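Local coordinates for putative curved DNA-binding protein (Chaetomium thermophilum var. thermophilum DSM 1495, PDB 4IPA) that is an Arx1 protein with a methionine aminopeptidase-like M24 fold that probably acts in ribosome biogenesis and may bind DNA, at residues T77-A90 with E114-G128. Numbering follows the deposited sequence.
Sequences TNKGFSHPTTVSPA and EPIKIQLGAQIDGYG
Lys117 bends at chi2 (65°) and chi3 (68°), which folds its chain back toward Pro89 and Ala90. NZ then donates to Pro89 O at 2.8 Å and to Ala90 O at 3.0 Å, in both cases from above the carbonyl plane. It also donates to Pro115 O of its own strand and to Val342 O, so four backbone carbonyls accept from the ammonium of this buried lysine. A methionine in its place would probably leave the Pro89 and Ala90 carbonyls without this donor and the loop end less firmly tied. Thr86 holds OG1 between its backbone N and carbonyl carbon (chi1 58°). OG1 donates to Gln119 O at 2.8 Å, an acceptor it shares with Thr86 N. A water links Thr86 OG1, Ser88 OG and Lys117 O; Ser88 OG also bonds Tyr96 N. On the same face the CG of Gln119 lies over one face of the His83 ring, 3.9 Å from its centroid, a CH-pi contact. His83 ND1 donates to Pro84 O at 2.9 Å, which fixes the ring's rotation. The strands are antiparallel, with a classic beta bulge where Ser82 and His83 face Gly121. Both amides reach Gly121 O from the same side of its plane. Before the bulge, Gly80 N bonds Gln123 O at 2.9 Å; a second one-residue shift follows between His83 and Thr86. Val87, on the other face from Thr86, sets CG1 3.6 Å from Ile116 CG2. In this M24-type (pita-bread) fold, strand 115-124 is the middle of a three-stranded antiparallel sheet, between strands 79-88 and 127-136. Helix 23-46 packs on Ile118 and Ile124, and helix 53-69 on Phe81 and Ala122.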
loop_
_atom_site.group_PDB
_atom_site.type_symbol
_atom_site.label_atom_id
_atom_site.label_comp_id
_atom_site.label_asym_id
_atom_site.label_seq_id
_atom_site.Cartn_x
_atom_site.Cartn_y
_atom_site.Cartn_z
ATOM N N THR A 77 12.145 -2.414 -23.247
ATOM C CA THR A 77 11.585 -2.996 -22.036
ATOM C C THR A 77 10.594 -2.034 -21.382
ATOM O O THR A 77 10.997 -0.975 -20.902
ATOM C CB THR A 77 12.690 -3.345 -21.016
ATOM O OG1 THR A 77 13.629 -4.256 -21.606
ATOM C CG2 THR A 77 12.080 -3.980 -19.769
ATOM N N ASN A 78 9.311 -2.400 -21.379
ATOM C CA ASN A 78 8.272 -1.613 -20.707
ATOM C C ASN A 78 8.613 -1.368 -19.246
ATOM O O ASN A 78 9.221 -2.215 -18.591
ATOM C CB ASN A 78 6.916 -2.317 -20.783
ATOM C CG ASN A 78 6.459 -2.556 -22.214
ATOM O OD1 ASN A 78 6.594 -1.681 -23.078
ATOM N ND2 ASN A 78 5.924 -3.752 -22.477
ATOM N N LYS A 79 8.218 -0.209 -18.738
ATOM C CA LYS A 79 8.476 0.145 -17.351
ATOM C C LYS A 79 7.737 1.438 -17.062
ATOM O O LYS A 79 7.357 2.143 -17.990
ATOM C CB LYS A 79 9.972 0.340 -17.131
ATOM C CG LYS A 79 10.515 1.556 -17.846
ATOM C CD LYS A 79 12.028 1.554 -17.909
ATOM C CE LYS A 79 12.531 2.726 -18.750
ATOM N NZ LYS A 79 14.000 2.844 -18.709
ATOM N N GLY A 80 7.531 1.745 -15.782
ATOM C CA GLY A 80 6.806 2.940 -15.397
ATOM C C GLY A 80 6.407 2.931 -13.929
ATOM O O GLY A 80 7.009 2.215 -13.128
ATOM N N PHE A 81 5.405 3.735 -13.577
ATOM C CA PHE A 81 4.843 3.735 -12.225
ATOM C C PHE A 81 3.994 2.472 -11.970
ATOM O O PHE A 81 3.247 2.041 -12.838
ATOM C CB PHE A 81 3.926 4.951 -12.029
ATOM C CG PHE A 81 4.638 6.276 -12.016
ATOM C CD1 PHE A 81 5.139 6.829 -13.193
ATOM C CD2 PHE A 81 4.780 6.988 -10.831
ATOM C CE1 PHE A 81 5.782 8.059 -13.183
ATOM C CE2 PHE A 81 5.427 8.222 -10.820
ATOM C CZ PHE A 81 5.928 8.755 -11.994
ATOM N N SER A 82 4.101 1.889 -10.781
ATOM C CA SER A 82 3.081 0.965 -10.310
ATOM C C SER A 82 2.086 1.755 -9.448
ATOM O O SER A 82 0.994 1.290 -9.160
ATOM C CB SER A 82 3.695 -0.188 -9.498
ATOM O OG SER A 82 4.297 0.282 -8.294
ATOM N N HIS A 83 2.464 2.966 -9.046
ATOM C CA HIS A 83 1.598 3.775 -8.177
ATOM C C HIS A 83 2.142 5.180 -8.093
ATOM O O HIS A 83 3.325 5.368 -7.785
ATOM C CB HIS A 83 1.534 3.185 -6.765
ATOM C CG HIS A 83 0.361 3.647 -5.950
ATOM N ND1 HIS A 83 0.321 4.878 -5.321
ATOM C CD2 HIS A 83 -0.804 3.025 -5.625
ATOM C CE1 HIS A 83 -0.820 4.999 -4.663
ATOM N NE2 HIS A 83 -1.525 3.889 -4.833
ATOM N N PRO A 84 1.281 6.176 -8.340
ATOM C CA PRO A 84 1.675 7.583 -8.247
ATOM C C PRO A 84 2.187 7.914 -6.847
ATOM O O PRO A 84 1.801 7.249 -5.885
ATOM C CB PRO A 84 0.357 8.325 -8.494
ATOM C CG PRO A 84 -0.685 7.374 -8.045
ATOM C CD PRO A 84 -0.177 6.026 -8.493
ATOM N N THR A 85 3.056 8.915 -6.743
ATOM C CA THR A 85 3.474 9.419 -5.448
ATOM C C THR A 85 2.267 10.021 -4.743
ATOM O O THR A 85 1.595 10.893 -5.282
ATOM C CB THR A 85 4.517 10.535 -5.589
ATOM O OG1 THR A 85 5.688 10.035 -6.244
ATOM C CG2 THR A 85 4.895 11.070 -4.219
ATOM N N THR A 86 1.963 9.547 -3.547
ATOM C CA THR A 86 0.836 10.122 -2.829
ATOM C C THR A 86 1.267 10.450 -1.414
ATOM O O THR A 86 2.126 9.783 -0.844
ATOM C CB THR A 86 -0.373 9.177 -2.787
ATOM O OG1 THR A 86 0.018 7.951 -2.161
ATOM C CG2 THR A 86 -0.911 8.915 -4.195
ATOM N N VAL A 87 0.657 11.478 -0.846
ATOM C CA VAL A 87 1.053 11.969 0.461
ATOM C C VAL A 87 -0.219 12.317 1.206
ATOM O O VAL A 87 -0.870 13.303 0.893
ATOM C CB VAL A 87 1.981 13.186 0.314
ATOM C CG1 VAL A 87 2.271 13.837 1.663
ATOM C CG2 VAL A 87 3.282 12.763 -0.385
ATOM N N SER A 88 -0.581 11.481 2.176
ATOM C CA SER A 88 -1.907 11.547 2.777
ATOM C C SER A 88 -1.870 11.992 4.235
ATOM O O SER A 88 -1.216 11.358 5.067
ATOM C CB SER A 88 -2.612 10.194 2.659
ATOM O OG SER A 88 -2.561 9.737 1.322
ATOM N N PRO A 89 -2.575 13.097 4.543
ATOM C CA PRO A 89 -2.656 13.592 5.925
ATOM C C PRO A 89 -3.339 12.609 6.891
ATOM O O PRO A 89 -3.750 11.509 6.499
ATOM C CB PRO A 89 -3.476 14.882 5.805
ATOM C CG PRO A 89 -3.307 15.322 4.364
ATOM C CD PRO A 89 -3.215 14.008 3.580
ATOM N N ALA A 90 -3.477 13.061 8.138
ATOM C CA ALA A 90 -3.814 12.242 9.295
ATOM C C ALA A 90 -4.997 11.297 9.140
ATOM O O ALA A 90 -4.863 10.090 9.391
ATOM C CB ALA A 90 -4.000 13.131 10.531
ATOM N N GLU A 114 1.652 15.220 12.446
ATOM C CA GLU A 114 0.632 14.342 11.880
ATOM C C GLU A 114 1.246 13.093 11.269
ATOM O O GLU A 114 2.363 13.132 10.771
ATOM C CB GLU A 114 -0.188 15.062 10.820
ATOM C CG GLU A 114 -1.295 15.899 11.390
ATOM C CD GLU A 114 -2.286 16.331 10.323
ATOM O OE1 GLU A 114 -3.221 17.100 10.671
ATOM O OE2 GLU A 114 -2.129 15.894 9.148
ATOM N N PRO A 115 0.510 11.977 11.317
ATOM C CA PRO A 115 0.942 10.750 10.636
ATOM C C PRO A 115 0.623 10.827 9.140
ATOM O O PRO A 115 -0.533 10.855 8.749
ATOM C CB PRO A 115 0.137 9.652 11.343
ATOM C CG PRO A 115 -1.081 10.349 11.842
ATOM C CD PRO A 115 -0.697 11.773 12.136
ATOM N N ILE A 116 1.670 10.875 8.327
ATOM C CA ILE A 116 1.568 11.053 6.885
ATOM C C ILE A 116 1.849 9.725 6.201
ATOM O O ILE A 116 2.888 9.102 6.458
ATOM C CB ILE A 116 2.624 12.090 6.371
ATOM C CG1 ILE A 116 2.489 13.431 7.109
ATOM C CG2 ILE A 116 2.517 12.277 4.868
ATOM C CD1 ILE A 116 1.085 13.996 7.071
ATOM N N LYS A 117 0.932 9.294 5.337
ATOM C CA LYS A 117 1.101 8.057 4.580
ATOM C C LYS A 117 1.716 8.381 3.243
ATOM O O LYS A 117 1.179 9.173 2.482
ATOM C CB LYS A 117 -0.229 7.326 4.362
ATOM C CG LYS A 117 -0.699 6.547 5.550
ATOM C CD LYS A 117 -1.025 7.482 6.704
ATOM C CE LYS A 117 -2.250 8.341 6.389
ATOM N NZ LYS A 117 -2.630 9.183 7.572
ATOM N N ILE A 118 2.855 7.769 2.971
ATOM C CA ILE A 118 3.514 7.949 1.700
ATOM C C ILE A 118 3.498 6.613 0.973
ATOM O O ILE A 118 4.103 5.632 1.414
ATOM C CB ILE A 118 4.932 8.471 1.893
ATOM C CG1 ILE A 118 4.885 9.760 2.723
ATOM C CG2 ILE A 118 5.593 8.727 0.537
ATOM C CD1 ILE A 118 5.889 9.808 3.840
ATOM N N GLN A 119 2.746 6.569 -0.113
ATOM C CA GLN A 119 2.579 5.355 -0.887
ATOM C C GLN A 119 2.896 5.667 -2.336
ATOM O O GLN A 119 2.370 6.625 -2.918
ATOM C CB GLN A 119 1.158 4.813 -0.740
ATOM C CG GLN A 119 0.814 3.619 -1.628
ATOM C CD GLN A 119 -0.472 2.929 -1.155
ATOM O OE1 GLN A 119 -1.196 2.299 -1.936
ATOM N NE2 GLN A 119 -0.755 3.056 0.140
ATOM N N LEU A 120 3.773 4.857 -2.911
ATOM C CA LEU A 120 4.192 5.059 -4.281
ATOM C C LEU A 120 4.776 3.755 -4.766
ATOM O O LEU A 120 4.907 2.814 -3.991
ATOM C CB LEU A 120 5.235 6.176 -4.349
ATOM C CG LEU A 120 6.486 6.018 -3.489
ATOM C CD1 LEU A 120 7.559 5.237 -4.233
ATOM C CD2 LEU A 120 7.019 7.405 -3.079
ATOM N N GLY A 121 5.124 3.683 -6.041
ATOM C CA GLY A 121 5.776 2.491 -6.535
ATOM C C GLY A 121 6.165 2.514 -7.991
ATOM O O GLY A 121 5.622 3.287 -8.794
ATOM N N ALA A 122 7.116 1.644 -8.318
ATOM C CA ALA A 122 7.599 1.480 -9.674
ATOM C C ALA A 122 7.285 0.102 -10.236
ATOM O O ALA A 122 6.877 -0.818 -9.520
ATOM C CB ALA A 122 9.106 1.726 -9.746
ATOM N N GLN A 123 7.586 -0.039 -11.520
ATOM C CA GLN A 123 7.053 -1.092 -12.354
ATOM C C GLN A 123 8.095 -1.400 -13.449
ATOM O O GLN A 123 8.467 -0.506 -14.213
ATOM C CB GLN A 123 5.771 -0.512 -12.953
ATOM C CG GLN A 123 4.991 -1.370 -13.797
ATOM C CD GLN A 123 5.521 -1.428 -15.198
ATOM O OE1 GLN A 123 6.204 -2.383 -15.552
ATOM N NE2 GLN A 123 5.189 -0.417 -16.025
ATOM N N ILE A 124 8.586 -2.640 -13.507
ATOM C CA ILE A 124 9.454 -3.076 -14.620
ATOM C C ILE A 124 8.902 -4.293 -15.364
ATOM O O ILE A 124 8.751 -5.363 -14.782
ATOM C CB ILE A 124 10.914 -3.404 -14.192
ATOM C CG1 ILE A 124 11.685 -2.135 -13.850
ATOM C CG2 ILE A 124 11.656 -4.099 -15.344
ATOM C CD1 ILE A 124 11.676 -1.826 -12.413
ATOM N N ASP A 125 8.641 -4.118 -16.656
ATOM C CA ASP A 125 8.107 -5.158 -17.532
ATOM C C ASP A 125 6.836 -5.775 -16.974
ATOM O O ASP A 125 6.608 -6.977 -17.108
ATOM C CB ASP A 125 9.149 -6.239 -17.830
ATOM C CG ASP A 125 8.703 -7.200 -18.942
ATOM O OD1 ASP A 125 8.020 -6.759 -19.891
ATOM O OD2 ASP A 125 9.043 -8.400 -18.874
ATOM N N GLY A 126 6.017 -4.939 -16.342
ATOM C CA GLY A 126 4.722 -5.351 -15.838
ATOM C C GLY A 126 4.783 -5.919 -14.437
ATOM O O GLY A 126 3.774 -6.367 -13.910
ATOM N N TYR A 127 5.966 -5.904 -13.832
ATOM C CA TYR A 127 6.116 -6.384 -12.460
ATOM C C TYR A 127 6.326 -5.206 -11.506
ATOM O O TYR A 127 7.388 -4.569 -11.489
ATOM C CB TYR A 127 7.240 -7.434 -12.355
ATOM C CG TYR A 127 7.014 -8.596 -13.317
ATOM C CD1 TYR A 127 5.985 -9.505 -13.102
ATOM C CD2 TYR A 127 7.790 -8.746 -14.461
ATOM C CE1 TYR A 127 5.751 -10.554 -13.977
ATOM C CE2 TYR A 127 7.562 -9.799 -15.357
ATOM C CZ TYR A 127 6.544 -10.694 -15.106
ATOM O OH TYR A 127 6.298 -11.732 -15.979
ATOM N N GLY A 128 5.293 -4.918 -10.721
ATOM C CA GLY A 128 5.294 -3.742 -9.874
ATOM C C GLY A 128 5.482 -4.010 -8.393
ATOM O O GLY A 128 5.088 -5.067 -7.877
HETATM O O HOH W 1 8.994 -5.154 -21.884
HETATM O O HOH W 2 3.355 1.906 -15.640
HETATM O O HOH W 3 -0.398 8.101 0.656
#